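Aggregative adherence fimbrial subunit AggA (Escherichia coli O104:H4 str. C227-11, PDB 4PH8) forms the major structural subunit of aggregative adherence fimbriae type I, assembled by donor-strand complementation, and probably helps the bacterium bind host fibronectin. Local coordinates at residues T42-I47 and G104-N109; G85-N90 and K96-L101. All coordinates share one frame; numbering follows the deposited sequence.

Contact 1 (T42-I47 and G104-N109); sequences TSDQCI and GNKFLN
The backbones of Ile47, in the short helix that begins at Asp44, and Lys106, in the loop leading into the strand from Leu108, come no nearer than 7.3 Å between their CA atoms, and side chains span the gap. Lys106 makes both side-chain contacts. Its chain is fully extended beyond CG, which carries the ammonium group across to the start of the helix, where NZ donates to OD1 of Asp44 in a salt bridge of 2.8 Å. The lysine arrives from above the carboxylate, 47° out of its plane, and OD2 stays farther off. Next to this charge pair, the CD1 methyl of Ile47 meets the aliphatic part of the same lysine, 3.8 Å from Lys106 CG, the two side chains running at about a right angle. With CG1 anti to the carbonyl carbon (chi1 -67°), Ile47 sends its CG1-CD1 branch toward Lys106, CD1 leading. The helix start is itself fixed: Ser43 OG accepts from Cys46 N at 3.1 Å, and Cys46 is tied to Cys14 by a disulfide. The arrangement is that of a serine N-capped helical turn, joined through Lys106 to the loop that enters strand 108-114 of the immunoglobulin-like beta sandwich.

Contact 2 (G85-N90 and K96-L101); sequences GADFVN and KIYKKL
Tyr98 carries its ring with CG between the backbone N and the carbonyl carbon (chi1 62°), a crowded position that swings the ring across the neighbouring strand and onto Asp87 CB. That carbon sits over one face, 3.9 Å from the Tyr98 ring centroid and 30° off the normal, a CH-pi contact. Asp87 CG, anti to the carbonyl carbon, sets the carboxylate beyond the hydroxyl end of the ring, its plane tilted by 25° from the ring plane. Trp54 also meets the tyrosine ring. The backbones of the same two residues form an antiparallel hydrogen-bonded pair: Asp87 N donates to Tyr98 O at 2.9 Å, and Tyr98 N returns the bond to Asp87 O at 3.0 Å. Two residues farther on, Val89 N bonds to Lys96 O at 2.9 Å.

Phe88 and Ile97, the non-hydrogen-bonded pair, point together to the other side of the sheet, where Phe88 CE1 comes within 4.1 Å of Ile97 CG1. Ala86 CB adds to this side by touching the CG2 branch of Ile97. Near the turn, Val89 lays CG2 alongside the first methylenes of Lys96, 3.7 Å from Lys96 CB; beyond them the lysine bends at chi3 and makes a cation-pi contact with Trp56. Lys99 instead stays extended, its methylenes passing Gly85 O, and its ammonium group reaches Asp83 and Phe107 O.

Water donates to Asp87 OD2 and, at a second site, to Phe88 O. The Phe88 and Ile97 side thus packs on Ile82 and Leu108, whereas across the sheet Tyr98 meets Asp87 CB and Trp54, and its hydroxyl makes two weak bonds to these waters; backbone bonds and side-chain packing probably supply most of the hairpin's cohesion.

How the contacts relate
The centres of contacts 1 and 2 lie about 13 Å apart, and both reach the same sheet, contact 1 through strand 108-114 and contact 2 through strand 97-100. Along the chain, the helical segment 42-47 comes first, then both arms of the hairpin of contact 2, and finally 104-109, so contact 1 spans the hairpin in sequence. Strand 97-100 is followed directly by strand 108-114, and the loop between them supplies Lys106. The two contacts touch: Lys99 of contact 2 reaches into 104-109, its NZ 2.8 Å from Asn105 OD1, while Leu108 packs on Ala86. Helix start, connecting loop and hairpin thus adjoin one another in the immunoglobulin-like sandwich of the fimbrial subunit.

Contact 1 (T42-I47 and G104-N109)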
ATOM      1  N   THR A  42     -12.815   2.558   3.017  1.00 10.57           N
ATOM      2  CA  THR A  42     -13.340   3.234   4.181  1.00 11.42           C
ATOM      3  C   THR A  42     -14.847   2.933   4.258  1.00 12.97           C
ATOM      4  O   THR A  42     -15.352   2.119   3.486  1.00 14.25           O
ATOM      5  CB  THR A  42     -13.018   4.753   4.120  1.00 11.12           C
ATOM      6  OG1 THR A  42     -13.472   5.391   5.316  1.00 12.58           O
ATOM      7  CG2 THR A  42     -13.698   5.392   2.923  1.00 11.82           C
ATOM      8  N   SER A  43     -15.563   3.586   5.173  1.00 14.27           N
ATOM      9  CA  SER A  43     -16.987   3.277   5.398  1.00 14.77           C
ATOM     10  C   SER A  43     -17.881   3.740   4.238  1.00 14.99           C
ATOM     11  O   SER A  43     -17.528   4.649   3.468  1.00 15.04           O
ATOM     12  CB  SER A  43     -17.470   3.916   6.692  1.00 14.62           C
ATOM     13  OG  SER A  43     -17.483   5.330   6.529  1.00 14.95           O
ATOM     14  N   ASP A  44     -19.058   3.135   4.129  1.00 16.02           N
ATOM     15  CA  ASP A  44     -20.009   3.542   3.089  1.00 17.18           C
ATOM     16  C   ASP A  44     -20.372   5.025   3.223  1.00 15.34           C
ATOM     17  O   ASP A  44     -20.445   5.725   2.233  1.00 16.12           O
ATOM     18  CB  ASP A  44     -21.273   2.699   3.142  1.00 20.35           C
ATOM     19  CG  ASP A  44     -21.061   1.284   2.620  1.00 23.31           C
ATOM     20  OD1 ASP A  44     -20.003   0.978   2.014  1.00 23.70           O
ATOM     21  OD2 ASP A  44     -21.972   0.462   2.809  1.00 29.10           O
ATOM     22  N   GLN A  45     -20.558   5.506   4.446  1.00 15.94           N
ATOM     23  CA  GLN A  45     -20.870   6.925   4.636  1.00 17.68           C
ATOM     24  C   GLN A  45     -19.731   7.827   4.184  1.00 15.87           C
ATOM     25  O   GLN A  45     -19.964   8.851   3.554  1.00 16.80           O
ATOM     26  CB  GLN A  45     -21.275   7.223   6.077  1.00 21.34           C
ATOM     27  CG  GLN A  45     -22.675   6.728   6.419  1.00 24.85           C
ATOM     28  CD  GLN A  45     -23.732   7.179   5.419  1.00 28.11           C
ATOM     29  OE1 GLN A  45     -24.180   6.392   4.580  1.00 33.63           O
ATOM     30  NE2 GLN A  45     -24.128   8.445   5.494  1.00 26.51           N
ATOM     31  N   CYS A  46     -18.496   7.429   4.449  1.00 15.26           N
ATOM     32  CA  CYS A  46     -17.354   8.218   3.996  1.00 14.11           C
ATOM     33  C   CYS A  46     -17.189   8.217   2.477  1.00 14.55           C
ATOM     34  O   CYS A  46     -16.758   9.224   1.901  1.00 15.04           O
ATOM     35  CB  CYS A  46     -16.077   7.758   4.676  1.00 15.15           C
ATOM     36  SG  CYS A  46     -16.076   8.283   6.384  1.00 18.42           S
ATOM     37  N   ILE A  47     -17.561   7.113   1.838  1.00 14.96           N
ATOM     38  CA  ILE A  47     -17.539   7.049   0.380  1.00 15.39           C
ATOM     39  C   ILE A  47     -18.598   7.994  -0.197  1.00 16.65           C
ATOM     40  O   ILE A  47     -18.341   8.725  -1.148  1.00 19.07           O
ATOM     41  CB  ILE A  47     -17.701   5.596  -0.123  1.00 14.94           C
ATOM     42  CG1 ILE A  47     -16.454   4.809   0.275  1.00 14.08           C
ATOM     43  CG2 ILE A  47     -17.855   5.564  -1.624  1.00 15.39           C
ATOM     44  CD1 ILE A  47     -16.562   3.320   0.086  1.00 14.86           C
ATOM     45  N   GLY A 104     -19.691   2.600  -6.500  1.00 23.76           N
ATOM     46  CA  GLY A 104     -19.471   1.528  -7.463  1.00 27.92           C
ATOM     47  C   GLY A 104     -18.018   1.090  -7.562  1.00 24.10           C
ATOM     48  O   GLY A 104     -17.703   0.167  -8.297  1.00 25.09           O
ATOM     49  N   ASN A 105     -17.147   1.733  -6.787  1.00 20.35           N
ATOM     50  CA  ASN A 105     -15.718   1.521  -6.884  1.00 17.01           C
ATOM     51  C   ASN A 105     -15.074   1.820  -5.523  1.00 12.95           C
ATOM     52  O   ASN A 105     -14.498   2.890  -5.300  1.00 16.30           O
ATOM     53  CB  ASN A 105     -15.165   2.419  -7.980  1.00 20.94           C
ATOM     54  CG  ASN A 105     -13.825   1.945  -8.503  1.00 23.87           C
ATOM     55  OD1 ASN A 105     -13.196   1.048  -7.932  1.00 23.98           O
ATOM     56  ND2 ASN A 105     -13.379   2.543  -9.603  1.00 29.44           N
ATOM     57  N   LYS A 106     -15.187   0.868  -4.607  1.00 12.74           N
ATOM     58  CA  LYS A 106     -14.985   1.155  -3.177  1.00 13.78           C
ATOM     59  C   LYS A 106     -13.593   0.858  -2.631  1.00 12.21           C
ATOM     60  O   LYS A 106     -13.313   1.146  -1.472  1.00 12.85           O
ATOM     61  CB  LYS A 106     -16.013   0.391  -2.357  1.00 15.25           C
ATOM     62  CG  LYS A 106     -17.468   0.791  -2.600  1.00 17.21           C
ATOM     63  CD  LYS A 106     -18.308   0.149  -1.504  1.00 20.87           C
ATOM     64  CE  LYS A 106     -19.789   0.475  -1.586  1.00 27.05           C
ATOM     65  NZ  LYS A 106     -20.458  -0.202  -0.446  1.00 30.66           N
ATOM     66  N   PHE A 107     -12.724   0.293  -3.469  1.00 12.06           N
ATOM     67  CA  PHE A 107     -11.391  -0.115  -3.032  1.00 12.31           C
ATOM     68  C   PHE A 107     -10.313   0.492  -3.892  1.00 11.41           C
ATOM     69  O   PHE A 107     -10.466   0.604  -5.111  1.00 14.42           O
ATOM     70  CB  PHE A 107     -11.253  -1.643  -3.068  1.00 13.63           C
ATOM     71  CG  PHE A 107     -12.193  -2.350  -2.155  1.00 12.12           C
ATOM     72  CD1 PHE A 107     -11.843  -2.587  -0.844  1.00 13.39           C
ATOM     73  CD2 PHE A 107     -13.448  -2.769  -2.606  1.00 15.01           C
ATOM     74  CE1 PHE A 107     -12.706  -3.244   0.018  1.00 13.27           C
ATOM     75  CE2 PHE A 107     -14.319  -3.408  -1.743  1.00 16.43           C
ATOM     76  CZ  PHE A 107     -13.941  -3.649  -0.433  1.00 15.64           C
ATOM     77  N   LEU A 108      -9.226   0.879  -3.227  1.00  9.18           N
ATOM     78  CA  LEU A 108      -7.938   1.112  -3.856  1.00 10.51           C
ATOM     79  C   LEU A 108      -7.129  -0.168  -3.737  1.00 10.04           C
ATOM     80  O   LEU A 108      -6.927  -0.667  -2.630  1.00 11.49           O
ATOM     81  CB  LEU A 108      -7.203   2.226  -3.130  1.00 10.81           C
ATOM     82  CG  LEU A 108      -5.750   2.514  -3.518  1.00 13.82           C
ATOM     83  CD1 LEU A 108      -5.608   2.721  -5.006  1.00 17.16           C
ATOM     84  CD2 LEU A 108      -5.272   3.746  -2.767  1.00 14.93           C
ATOM     85  N   ASN A 109      -6.686  -0.703  -4.870  1.00  9.00           N
ATOM     86  CA  ASN A 109      -5.856  -1.904  -4.896  1.00 10.24           C
ATOM     87  C   ASN A 109      -4.523  -1.571  -5.551  1.00  9.73           C
ATOM     88  O   ASN A 109      -4.457  -0.834  -6.551  1.00 11.01           O
ATOM     89  CB  ASN A 109      -6.554  -3.055  -5.657  1.00 11.88           C
ATOM     90  CG  ASN A 109      -7.576  -3.810  -4.807  1.00 12.86           C
ATOM     91  OD1 ASN A 109      -7.195  -4.597  -3.950  1.00 18.26           O
ATOM     92  ND2 ASN A 109      -8.873  -3.586  -5.055  1.00 14.27           N
TER

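Contact 2 (G85-N90 and K96-L101)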
ATOM      1  N   GLY A  85      -8.653   2.790 -11.501  1.00 12.58           N
ATOM      2  CA  GLY A  85      -9.298   3.986 -10.982  1.00 14.43           C
ATOM      3  C   GLY A  85      -8.457   4.844 -10.059  1.00 14.43           C
ATOM      4  O   GLY A  85      -8.906   5.887  -9.596  1.00 16.80           O
ATOM      5  N   ALA A  86      -7.245   4.391  -9.778  1.00 13.25           N
ATOM      6  CA  ALA A  86      -6.331   5.079  -8.860  1.00 12.66           C
ATOM      7  C   ALA A  86      -5.368   5.930  -9.671  1.00 11.42           C
ATOM      8  O   ALA A  86      -5.339   5.856 -10.899  1.00 13.65           O
ATOM      9  CB  ALA A  86      -5.566   4.060  -8.033  1.00 13.10           C
ATOM     10  N   ASP A  87      -4.596   6.751  -8.984  1.00 12.60           N
ATOM     11  CA  ASP A  87      -3.577   7.581  -9.622  1.00 14.85           C
ATOM     12  C   ASP A  87      -2.348   7.661  -8.742  1.00 13.01           C
ATOM     13  O   ASP A  87      -2.434   7.500  -7.530  1.00 13.11           O
ATOM     14  CB  ASP A  87      -4.110   9.005  -9.827  1.00 18.07           C
ATOM     15  CG  ASP A  87      -5.013   9.122 -11.004  1.00 21.37           C
ATOM     16  OD1 ASP A  87      -4.500   9.244 -12.128  1.00 31.09           O
ATOM     17  OD2 ASP A  87      -6.238   9.145 -10.806  1.00 27.03           O
ATOM     18  N   PHE A  88      -1.219   7.948  -9.367  1.00 15.57           N
ATOM     19  CA  PHE A  88       0.011   8.302  -8.677  1.00 16.98           C
ATOM     20  C   PHE A  88       0.077   9.815  -8.542  1.00 17.28           C
ATOM     21  O   PHE A  88      -0.380  10.533  -9.423  1.00 20.49           O
ATOM     22  CB  PHE A  88       1.214   7.855  -9.495  1.00 18.28           C
ATOM     23  CG  PHE A  88       1.311   6.378  -9.669  1.00 16.72           C
ATOM     24  CD1 PHE A  88       1.704   5.573  -8.614  1.00 15.77           C
ATOM     25  CD2 PHE A  88       1.000   5.790 -10.878  1.00 15.65           C
ATOM     26  CE1 PHE A  88       1.798   4.213  -8.771  1.00 16.92           C
ATOM     27  CE2 PHE A  88       1.089   4.418 -11.042  1.00 15.98           C
ATOM     28  CZ  PHE A  88       1.498   3.633  -9.990  1.00 16.31           C
ATOM     29  N   VAL A  89       0.649  10.268  -7.437  1.00 15.01           N
ATOM     30  CA  VAL A  89       0.899  11.683  -7.193  1.00 20.82           C
ATOM     31  C   VAL A  89       1.726  12.290  -8.331  1.00 23.69           C
ATOM     32  O   VAL A  89       2.696  11.683  -8.820  1.00 24.05           O
ATOM     33  CB  VAL A  89       1.606  11.872  -5.835  1.00 22.62           C
ATOM     34  CG1 VAL A  89       2.168  13.284  -5.698  1.00 27.64           C
ATOM     35  CG2 VAL A  89       0.643  11.593  -4.699  1.00 22.88           C
ATOM     36  N   ASN A  90       1.297  13.468  -8.769  1.00 26.23           N
ATOM     37  CA  ASN A  90       2.023  14.277  -9.753  1.00 29.69           C
ATOM     38  C   ASN A  90       2.319  13.553 -11.075  1.00 30.48           C
ATOM     39  O   ASN A  90       3.466  13.534 -11.567  1.00 34.37           O
ATOM     40  CB  ASN A  90       3.308  14.824  -9.117  1.00 36.24           C
ATOM     41  CG  ASN A  90       3.908  15.983  -9.901  1.00 43.57           C
ATOM     42  OD1 ASN A  90       5.100  15.981 -10.218  1.00 49.77           O
ATOM     43  ND2 ASN A  90       3.084  16.980 -10.222  1.00 52.13           N
ATOM     44  N   LYS A  96       3.489   7.597  -4.492  1.00 18.17           N
ATOM     45  CA  LYS A  96       2.345   7.666  -3.575  1.00 17.58           C
ATOM     46  C   LYS A  96       1.049   7.562  -4.388  1.00 14.73           C
ATOM     47  O   LYS A  96       0.927   8.139  -5.460  1.00 15.47           O
ATOM     48  CB  LYS A  96       2.390   8.939  -2.735  1.00 19.15           C
ATOM     49  CG  LYS A  96       1.210   9.138  -1.807  1.00 19.39           C
ATOM     50  CD  LYS A  96       1.426  10.322  -0.875  1.00 22.10           C
ATOM     51  CE  LYS A  96       2.396  10.002   0.240  1.00 22.56           C
ATOM     52  NZ  LYS A  96       2.706  11.234   1.021  1.00 27.93           N
ATOM     53  N   ILE A  97       0.096   6.786  -3.882  1.00 13.82           N
ATOM     54  CA  ILE A  97      -1.118   6.469  -4.623  1.00 12.58           C
ATOM     55  C   ILE A  97      -2.326   7.049  -3.927  1.00 12.70           C
ATOM     56  O   ILE A  97      -2.409   6.978  -2.708  1.00 14.32           O
ATOM     57  CB  ILE A  97      -1.308   4.941  -4.649  1.00 11.93           C
ATOM     58  CG1 ILE A  97      -0.027   4.263  -5.147  1.00 12.82           C
ATOM     59  CG2 ILE A  97      -2.531   4.562  -5.476  1.00 11.08           C
ATOM     60  CD1 ILE A  97       0.126   2.837  -4.639  1.00 13.60           C
ATOM     61  N   TYR A  98      -3.276   7.576  -4.694  1.00 11.94           N
ATOM     62  CA  TYR A  98      -4.556   7.963  -4.140  1.00 13.88           C
ATOM     63  C   TYR A  98      -5.682   7.496  -5.028  1.00 12.47           C
ATOM     64  O   TYR A  98      -5.483   7.138  -6.198  1.00 13.89           O
ATOM     65  CB  TYR A  98      -4.647   9.487  -3.954  1.00 16.12           C
ATOM     66  CG  TYR A  98      -4.536  10.265  -5.239  1.00 17.25           C
ATOM     67  CD1 TYR A  98      -3.295  10.646  -5.729  1.00 17.05           C
ATOM     68  CD2 TYR A  98      -5.665  10.612  -5.964  1.00 18.97           C
ATOM     69  CE1 TYR A  98      -3.178  11.345  -6.914  1.00 19.80           C
ATOM     70  CE2 TYR A  98      -5.560  11.301  -7.161  1.00 20.75           C
ATOM     71  CZ  TYR A  98      -4.319  11.673  -7.621  1.00 22.36           C
ATOM     72  OH  TYR A  98      -4.217  12.367  -8.806  1.00 31.33           O
ATOM     73  N   LYS A  99      -6.872   7.502  -4.457  1.00 11.10           N
ATOM     74  CA  LYS A  99      -8.082   7.197  -5.206  1.00 12.40           C
ATOM     75  C   LYS A  99      -9.284   7.803  -4.528  1.00 13.04           C
ATOM     76  O   LYS A  99      -9.482   7.586  -3.344  1.00 13.36           O
ATOM     77  CB  LYS A  99      -8.272   5.705  -5.309  1.00 11.52           C
ATOM     78  CG  LYS A  99      -9.465   5.292  -6.157  1.00 13.75           C
ATOM     79  CD  LYS A  99      -9.464   3.774  -6.341  1.00 12.08           C
ATOM     80  CE  LYS A  99     -10.635   3.290  -7.178  1.00 11.87           C
ATOM     81  NZ  LYS A  99     -10.533   1.845  -7.521  1.00 12.13           N
ATOM     82  N   LYS A 100     -10.080   8.545  -5.296  1.00 15.10           N
ATOM     83  CA  LYS A 100     -11.368   9.023  -4.842  1.00 17.03           C
ATOM     84  C   LYS A 100     -12.348   7.862  -5.010  1.00 16.23           C
ATOM     85  O   LYS A 100     -12.654   7.444  -6.120  1.00 17.76           O
ATOM     86  CB  LYS A 100     -11.787  10.261  -5.659  1.00 21.21           C
ATOM     87  CG  LYS A 100     -13.255  10.647  -5.578  1.00 28.54           C
ATOM     88  CD  LYS A 100     -13.680  11.069  -4.183  1.00 35.86           C
ATOM     89  CE  LYS A 100     -14.765  12.140  -4.243  1.00 42.23           C
ATOM     90  NZ  LYS A 100     -14.210  13.519  -4.188  1.00 48.97           N
ATOM     91  N   LEU A 101     -12.817   7.332  -3.895  1.00 13.61           N
ATOM     92  CA  LEU A 101     -13.712   6.185  -3.913  1.00 13.28           C
ATOM     93  C   LEU A 101     -15.127   6.605  -4.292  1.00 15.91           C
ATOM     94  O   LEU A 101     -15.519   7.751  -4.076  1.00 18.65           O
ATOM     95  CB  LEU A 101     -13.708   5.518  -2.544  1.00 12.98           C
ATOM     96  CG  LEU A 101     -12.339   4.999  -2.080  1.00 12.69           C
ATOM     97  CD1 LEU A 101     -12.506   4.363  -0.709  1.00 15.03           C
ATOM     98  CD2 LEU A 101     -11.738   4.003  -3.069  1.00 13.81           C
TER
HETATM   99  O   HOH W   1      -7.020  11.685 -10.764  1.00 44.22           O
HETATM  100  O   HOH W   2      -1.535  12.645 -10.858  1.00 33.50           O